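Catalase-3 (Neurospora crassa, PDB 4AJ9) breaks hydrogen peroxide down to oxygen and water with a heme cofactor, as a catalase of the large-subunit type, and probably protects cells from peroxide damage. Local coordinates at residues C[142-147]-C[178-183]; C[192-197]-C[462-467]. All blocks are in the same frame, centred on the assembly; numbering follows the deposited sequence.

Interaction 1: residues C[142-147]-C[178-183]; sequences VFFIQD and DFFSSQ. With HEM (protoporphyrin IX containing Fe), chain Y.
Asp178 OD2, just ahead of the Phe179 and Phe180 that reach Ile145 and Phe144, is gripped by three groups of a neighbouring subunit, Tyr397 OH, Ser400 OG and Leu402 N. The contact inside the chain is apolar. Phe144 and Phe180 lie with planes nearly parallel, 11° apart, but slid so far that they barely overlap: the centroids stand 5.8 Å apart, and the closest atoms are Phe144 CE1 and Phe180 CE1 at 3.9 Å. One residue on, Ile145 holds CG2 anti to its carbonyl carbon and sets that methyl at the edge of the Phe179 ring, in its plane, with Ile145 CG2 4.0 Å from Phe179 CZ. Gln183 CB sits over one face of the same ring. Behind this layer, the Phe143 ring is sandwiched: Phe144 CD2 stands over the centre of one face, and the vinyl carbon CAB of the heme over the opposite face, toward the rim, with HEM CAB 3.7 Å from Phe143 CG. Phe144 O is hydrogen-bonded to Ser185 OG, which ties the loop to the chain just past helix 174-182. Phe180 packs on Phe144, which backs Phe143, the phenylalanine among them that lines the heme pocket of the catalase fold.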
loop_
_atom_site.group_PDB
_atom_site.type_symbol
_atom_site.label_atom_id
_atom_site.label_comp_id
_atom_site.label_asym_id
_atom_site.label_seq_id
_atom_site.Cartn_x
_atom_site.Cartn_y
_atom_site.Cartn_z
ATOM N N VAL C 142 -1.638 35.518 -0.753
ATOM C CA VAL C 142 -0.387 35.316 -1.464
ATOM C C VAL C 142 0.356 34.120 -0.879
ATOM O O VAL C 142 0.213 33.802 0.296
ATOM C CB VAL C 142 0.525 36.565 -1.387
ATOM C CG1 VAL C 142 -0.111 37.739 -2.136
ATOM C CG2 VAL C 142 0.812 36.923 0.079
ATOM N N PHE C 143 1.159 33.460 -1.696
ATOM C CA PHE C 143 1.921 32.329 -1.203
ATOM C C PHE C 143 3.425 32.613 -1.143
ATOM O O PHE C 143 3.890 33.577 -1.735
ATOM C CB PHE C 143 1.626 31.076 -2.014
ATOM C CG PHE C 143 1.904 29.810 -1.256
ATOM C CD1 PHE C 143 1.065 29.413 -0.227
ATOM C CD2 PHE C 143 3.019 29.052 -1.536
ATOM C CE1 PHE C 143 1.322 28.257 0.487
ATOM C CE2 PHE C 143 3.289 27.902 -0.823
ATOM C CZ PHE C 143 2.443 27.502 0.196
ATOM N N PHE C 144 4.172 31.763 -0.437
ATOM C CA PHE C 144 5.590 32.011 -0.140
ATOM C C PHE C 144 6.524 31.985 -1.339
ATOM O O PHE C 144 7.560 32.660 -1.345
ATOM C CB PHE C 144 6.141 30.967 0.841
ATOM C CG PHE C 144 5.532 31.019 2.213
ATOM C CD1 PHE C 144 5.978 31.938 3.159
ATOM C CD2 PHE C 144 4.549 30.120 2.574
ATOM C CE1 PHE C 144 5.433 31.960 4.441
ATOM C CE2 PHE C 144 3.996 30.137 3.854
ATOM C CZ PHE C 144 4.440 31.052 4.785
ATOM N N ILE C 145 6.198 31.172 -2.332
ATOM C CA ILE C 145 7.159 30.877 -3.384
ATOM C C ILE C 145 6.495 30.997 -4.734
ATOM O O ILE C 145 5.277 30.964 -4.824
ATOM C CB ILE C 145 7.750 29.468 -3.235
ATOM C CG1 ILE C 145 6.613 28.444 -3.143
ATOM C CG2 ILE C 145 8.653 29.395 -1.984
ATOM C CD1 ILE C 145 7.046 27.019 -3.217
ATOM N N GLN C 146 7.310 31.140 -5.774
ATOM C CA GLN C 146 6.816 31.498 -7.105
ATOM C C GLN C 146 6.862 30.330 -8.085
ATOM O O GLN C 146 6.405 30.440 -9.209
ATOM C CB GLN C 146 7.633 32.668 -7.666
ATOM C CG GLN C 146 7.639 33.896 -6.768
ATOM C CD GLN C 146 8.463 35.034 -7.329
ATOM O OE1 GLN C 146 9.653 34.873 -7.610
ATOM N NE2 GLN C 146 7.835 36.197 -7.493
ATOM N N ASP C 147 7.417 29.209 -7.653
ATOM C CA ASP C 147 7.516 28.053 -8.529
ATOM C C ASP C 147 7.286 26.788 -7.691
ATOM O O ASP C 147 7.921 26.602 -6.662
ATOM C CB ASP C 147 8.887 28.041 -9.213
ATOM C CG ASP C 147 8.999 26.989 -10.315
ATOM O OD1 ASP C 147 8.557 25.830 -10.108
ATOM O OD2 ASP C 147 9.540 27.329 -11.397
ATOM N N ASP C 178 15.860 30.861 8.191
ATOM C CA ASP C 178 16.925 30.699 7.197
ATOM C C ASP C 178 16.296 30.702 5.803
ATOM O O ASP C 178 16.747 31.420 4.914
ATOM C CB ASP C 178 17.693 29.388 7.446
ATOM C CG ASP C 178 18.801 29.127 6.426
ATOM O OD1 ASP C 178 19.256 30.068 5.749
ATOM O OD2 ASP C 178 19.236 27.957 6.310
ATOM N N PHE C 179 15.244 29.907 5.617
ATOM C CA PHE C 179 14.572 29.853 4.319
ATOM C C PHE C 179 13.913 31.178 3.926
ATOM O O PHE C 179 14.042 31.618 2.791
ATOM C CB PHE C 179 13.534 28.726 4.252
ATOM C CG PHE C 179 12.884 28.598 2.897
ATOM C CD1 PHE C 179 13.518 27.904 1.876
ATOM C CD2 PHE C 179 11.657 29.191 2.639
ATOM C CE1 PHE C 179 12.937 27.790 0.614
ATOM C CE2 PHE C 179 11.064 29.082 1.380
ATOM C CZ PHE C 179 11.710 28.378 0.364
ATOM N N PHE C 180 13.215 31.808 4.866
ATOM C CA PHE C 180 12.518 33.063 4.591
ATOM C C PHE C 180 13.492 34.131 4.123
ATOM O O PHE C 180 13.167 34.968 3.280
ATOM C CB PHE C 180 11.804 33.562 5.852
ATOM C CG PHE C 180 10.695 32.663 6.327
ATOM C CD1 PHE C 180 9.999 31.860 5.434
ATOM C CD2 PHE C 180 10.342 32.632 7.666
ATOM C CE1 PHE C 180 8.961 31.047 5.870
ATOM C CE2 PHE C 180 9.318 31.806 8.108
ATOM C CZ PHE C 180 8.627 31.019 7.204
ATOM N N SER C 181 14.691 34.104 4.684
ATOM C CA SER C 181 15.670 35.140 4.401
ATOM C C SER C 181 16.548 34.783 3.202
ATOM O O SER C 181 17.096 35.665 2.545
ATOM C CB SER C 181 16.503 35.455 5.650
ATOM O OG SER C 181 17.239 34.327 6.099
ATOM N N SER C 182 16.667 33.490 2.920
ATOM C CA SER C 182 17.430 33.008 1.771
ATOM C C SER C 182 16.607 33.064 0.487
ATOM O O SER C 182 17.160 33.054 -0.609
ATOM C CB SER C 182 17.882 31.569 2.002
ATOM O OG SER C 182 18.889 31.492 2.996
ATOM N N GLN C 183 15.286 33.120 0.645
ATOM C CA GLN C 183 14.327 33.055 -0.463
ATOM C C GLN C 183 13.296 34.170 -0.296
ATOM O O GLN C 183 12.172 33.923 0.149
ATOM C CB GLN C 183 13.617 31.689 -0.439
ATOM C CG GLN C 183 12.722 31.397 -1.644
ATOM C CD GLN C 183 13.536 31.202 -2.898
ATOM O OE1 GLN C 183 13.887 30.074 -3.258
ATOM N NE2 GLN C 183 13.876 32.310 -3.558
HETATM C CHA HEM Y . -2.889 20.437 0.746
HETATM C CHB HEM Y . -3.655 25.145 -0.221
HETATM C CHC HEM Y . 0.550 25.293 -2.621
HETATM C CHD HEM Y . 0.846 20.463 -2.403
HETATM C C1A HEM Y . -3.451 21.701 0.741
HETATM C C2A HEM Y . -4.674 22.113 1.421
HETATM C C3A HEM Y . -4.870 23.418 1.163
HETATM C C4A HEM Y . -3.799 23.870 0.297
HETATM C CMA HEM Y . -6.033 24.310 1.661
HETATM C CAA HEM Y . -5.545 21.201 2.326
HETATM C CBA HEM Y . -6.767 20.667 1.587
HETATM C CGA HEM Y . -7.606 19.884 2.563
HETATM O O1A HEM Y . -7.650 18.634 2.458
HETATM O O2A HEM Y . -8.230 20.513 3.460
HETATM C C1B HEM Y . -2.608 25.584 -1.009
HETATM C C2B HEM Y . -2.506 26.888 -1.640
HETATM C C3B HEM Y . -1.332 26.943 -2.288
HETATM C C4B HEM Y . -0.673 25.664 -2.107
HETATM C CMB HEM Y . -3.598 27.975 -1.509
HETATM C CAB HEM Y . -0.745 28.086 -3.150
HETATM C CBB HEM Y . -1.550 28.970 -3.751
HETATM C C1C HEM Y . 0.939 23.993 -2.837
HETATM C C2C HEM Y . 1.979 23.550 -3.754
HETATM C C3C HEM Y . 2.056 22.219 -3.660
HETATM C C4C HEM Y . 1.051 21.775 -2.730
HETATM C CMC HEM Y . 2.858 24.470 -4.621
HETATM C CAC HEM Y . 2.955 21.255 -4.444
HETATM C CBC HEM Y . 3.292 21.552 -5.701
HETATM C C1D HEM Y . -0.103 20.004 -1.537
HETATM C C2D HEM Y . -0.288 18.615 -1.207
HETATM C C3D HEM Y . -1.450 18.607 -0.224
HETATM C C4D HEM Y . -1.856 19.986 -0.067
HETATM C CMD HEM Y . 0.531 17.423 -1.746
HETATM C CAD HEM Y . -2.078 17.374 0.446
HETATM C CBD HEM Y . -3.300 16.995 -0.382
HETATM C CGD HEM Y . -3.893 15.719 0.152
HETATM O O1D HEM Y . -5.094 15.471 -0.112
HETATM O O2D HEM Y . -3.174 14.973 0.865
HETATM N NA HEM Y . -2.955 22.798 0.066
HETATM N NB HEM Y . -1.479 24.871 -1.321
HETATM N NC HEM Y . 0.394 22.879 -2.234
HETATM N ND HEM Y . -1.037 20.779 -0.861
HETATM FE FE HEM Y . -1.349 22.837 -1.157
#

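Interaction 2: residues C[192-197]-C[462-467]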
loop_
_atom_site.group_PDB
_atom_site.type_symbol
_atom_site.label_atom_id
_atom_site.label_comp_id
_atom_site.label_asym_id
_atom_site.label_seq_id
_atom_site.Cartn_x
_atom_site.Cartn_y
_atom_site.Cartn_z
ATOM N N TRP C 192 1.897 38.350 6.390
ATOM C CA TRP C 192 0.505 37.989 6.628
ATOM C C TRP C 192 0.397 36.965 7.765
ATOM O O TRP C 192 -0.506 37.045 8.605
ATOM C CB TRP C 192 -0.130 37.398 5.366
ATOM C CG TRP C 192 -0.553 38.411 4.304
ATOM C CD1 TRP C 192 0.238 38.950 3.326
ATOM C CD2 TRP C 192 -1.870 38.966 4.103
ATOM N NE1 TRP C 192 -0.501 39.807 2.538
ATOM C CE2 TRP C 192 -1.793 39.832 2.990
ATOM C CE3 TRP C 192 -3.102 38.803 4.745
ATOM C CZ2 TRP C 192 -2.896 40.543 2.513
ATOM C CZ3 TRP C 192 -4.198 39.521 4.278
ATOM C CH2 TRP C 192 -4.086 40.375 3.164
ATOM N N ALA C 193 1.306 35.993 7.777
ATOM C CA ALA C 193 1.269 34.951 8.808
ATOM C C ALA C 193 1.636 35.529 10.180
ATOM O O ALA C 193 1.219 35.010 11.217
ATOM C CB ALA C 193 2.207 33.791 8.437
ATOM N N MET C 194 2.422 36.607 10.173
ATOM C CA MET C 194 2.780 37.313 11.407
ATOM C C MET C 194 1.696 38.294 11.854
ATOM O O MET C 194 1.809 38.896 12.916
ATOM C CB MET C 194 4.110 38.058 11.245
ATOM C CG MET C 194 5.310 37.163 10.969
ATOM S SD MET C 194 5.652 36.046 12.352
ATOM C CE MET C 194 5.445 34.443 11.561
ATOM N N SER C 195 0.646 38.452 11.045
ATOM C CA SER C 195 -0.473 39.311 11.415
ATOM C C SER C 195 -1.585 38.477 12.045
ATOM O O SER C 195 -1.376 37.303 12.395
ATOM C CB SER C 195 -1.004 40.070 10.190
ATOM O OG SER C 195 -1.806 39.221 9.372
ATOM N N GLY C 196 -2.764 39.074 12.206
ATOM C CA GLY C 196 -3.892 38.346 12.758
ATOM C C GLY C 196 -4.299 37.158 11.901
ATOM O O GLY C 196 -4.930 36.220 12.379
ATOM N N ASN C 197 -3.953 37.192 10.616
ATOM C CA ASN C 197 -4.289 36.068 9.744
ATOM C C ASN C 197 -3.642 34.776 10.251
ATOM O O ASN C 197 -4.115 33.680 9.963
ATOM C CB ASN C 197 -3.849 36.335 8.300
ATOM C CG ASN C 197 -4.749 37.334 7.592
ATOM O OD1 ASN C 197 -4.831 38.498 7.983
ATOM N ND2 ASN C 197 -5.429 36.881 6.547
ATOM N N ASN C 462 5.865 42.392 16.829
ATOM C CA ASN C 462 6.016 41.579 18.026
ATOM C C ASN C 462 6.034 40.082 17.730
ATOM O O ASN C 462 6.698 39.320 18.422
ATOM C CB ASN C 462 4.928 41.913 19.051
ATOM C CG ASN C 462 5.165 43.253 19.726
ATOM O OD1 ASN C 462 6.227 43.862 19.565
ATOM N ND2 ASN C 462 4.192 43.706 20.493
ATOM N N ALA C 463 5.289 39.665 16.712
ATOM C CA ALA C 463 5.316 38.271 16.293
ATOM C C ALA C 463 6.686 37.951 15.693
ATOM O O ALA C 463 7.288 36.912 15.981
ATOM C CB ALA C 463 4.193 37.991 15.294
ATOM N N ILE C 464 7.194 38.858 14.865
ATOM C CA ILE C 464 8.523 38.670 14.284
ATOM C C ILE C 464 9.588 38.661 15.374
ATOM O O ILE C 464 10.504 37.834 15.348
ATOM C CB ILE C 464 8.853 39.748 13.235
ATOM C CG1 ILE C 464 7.841 39.691 12.078
ATOM C CG2 ILE C 464 10.285 39.568 12.724
ATOM C CD1 ILE C 464 7.980 40.854 11.052
ATOM N N ARG C 465 9.465 39.576 16.337
ATOM C CA ARG C 465 10.371 39.580 17.492
ATOM C C ARG C 465 10.329 38.244 18.235
ATOM O O ARG C 465 11.365 37.673 18.576
ATOM C CB ARG C 465 10.000 40.700 18.480
ATOM C CG ARG C 465 10.343 42.109 18.021
ATOM C CD ARG C 465 9.708 43.153 18.970
ATOM N NE ARG C 465 10.262 44.495 18.794
ATOM C CZ ARG C 465 9.745 45.602 19.327
ATOM N NH1 ARG C 465 8.632 45.548 20.054
ATOM N NH2 ARG C 465 10.339 46.772 19.120
ATOM N N PHE C 466 9.124 37.757 18.512
ATOM C CA PHE C 466 8.989 36.499 19.248
ATOM C C PHE C 466 9.689 35.372 18.476
ATOM O O PHE C 466 10.584 34.706 19.003
ATOM C CB PHE C 466 7.507 36.177 19.492
ATOM C CG PHE C 466 7.258 34.782 20.015
ATOM C CD1 PHE C 466 7.092 33.721 19.138
ATOM C CD2 PHE C 466 7.175 34.538 21.386
ATOM C CE1 PHE C 466 6.860 32.430 19.606
ATOM C CE2 PHE C 466 6.942 33.246 21.870
ATOM C CZ PHE C 466 6.780 32.189 20.976
ATOM N N GLU C 467 9.289 35.192 17.217
ATOM C CA GLU C 467 9.812 34.124 16.359
ATOM C C GLU C 467 11.316 34.182 16.126
ATOM O O GLU C 467 12.015 33.185 16.293
ATOM C CB GLU C 467 9.085 34.123 15.006
ATOM C CG GLU C 467 7.583 33.871 15.131
ATOM C CD GLU C 467 7.121 32.645 14.370
ATOM O OE1 GLU C 467 7.882 32.145 13.511
ATOM O OE2 GLU C 467 5.987 32.182 14.628
#
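Met194 lies against one side of helix 454-468, and each part of its bent side chain meets a different residue there. Its CG stands beside the backbone N (chi1 -63°), and bends at chi2 and chi3 carry first the sulfur and then the methyl along the helix. The methylene end meets Ile464 with the two side chains crossing at about a right angle, Met194 CG lying 3.7 Å from Ile464 CG1. Next along, Met194 SD rests on Ala463 CB at 3.8 Å, and Ala463 CB also lies 3.5 Å from Met194 O. At the far end Met194 CE is centred over the flat face of the Glu467 carboxylate, with Met194 CE 3.7 Å from Glu467 CD and almost equally far from both oxygens. That carboxylate is held from elsewhere: Glu467 OE1 takes hydrogen bonds from Thr171 OG1 and Trp177 NE1. An alanine in place of Met194 would probably open a gap between Ala463, Ile464 and Glu467 and leave the carboxylate face without its methyl cover. The junction joins the end of helix 187-193, in the heme-binding catalase core, to helix 454-468 of the catalase-related helical region. Just past Met194 the chain folds into an ST turn, where Ser195 OG accepts from Asn197 N at 3.2 Å, with an N-H...O angle of 160°. Ser195 OG in turn donates to Trp192 O at 2.6 Å, and Trp192 O also accepts from Ser195 N at 3.0 Å. Nearby, the Trp192 ring stacks on Phe448.

Following the chain from the N terminus, strand 131-138 runs into the loop 142-147; the chain then forms helices 151-158 and 174-182, and interaction 1 closes this short excursion. Helix 187-193 comes next, and at its end interaction 2 opens, to close only at helix 454-468, after 264 intervening residues that include much of the antiparallel sheet and helix 343-360. The two loops are thus in series, neither nested nor crossed. Their centres are about 16 Å apart, yet they touch, Val142 CG2 packing 3.9 Å from Trp192 CD1. Together they tie the loop beside the heme, through consecutive helices, to helix 454-468, and both also touch one further subunit, not the one that holds Asp178.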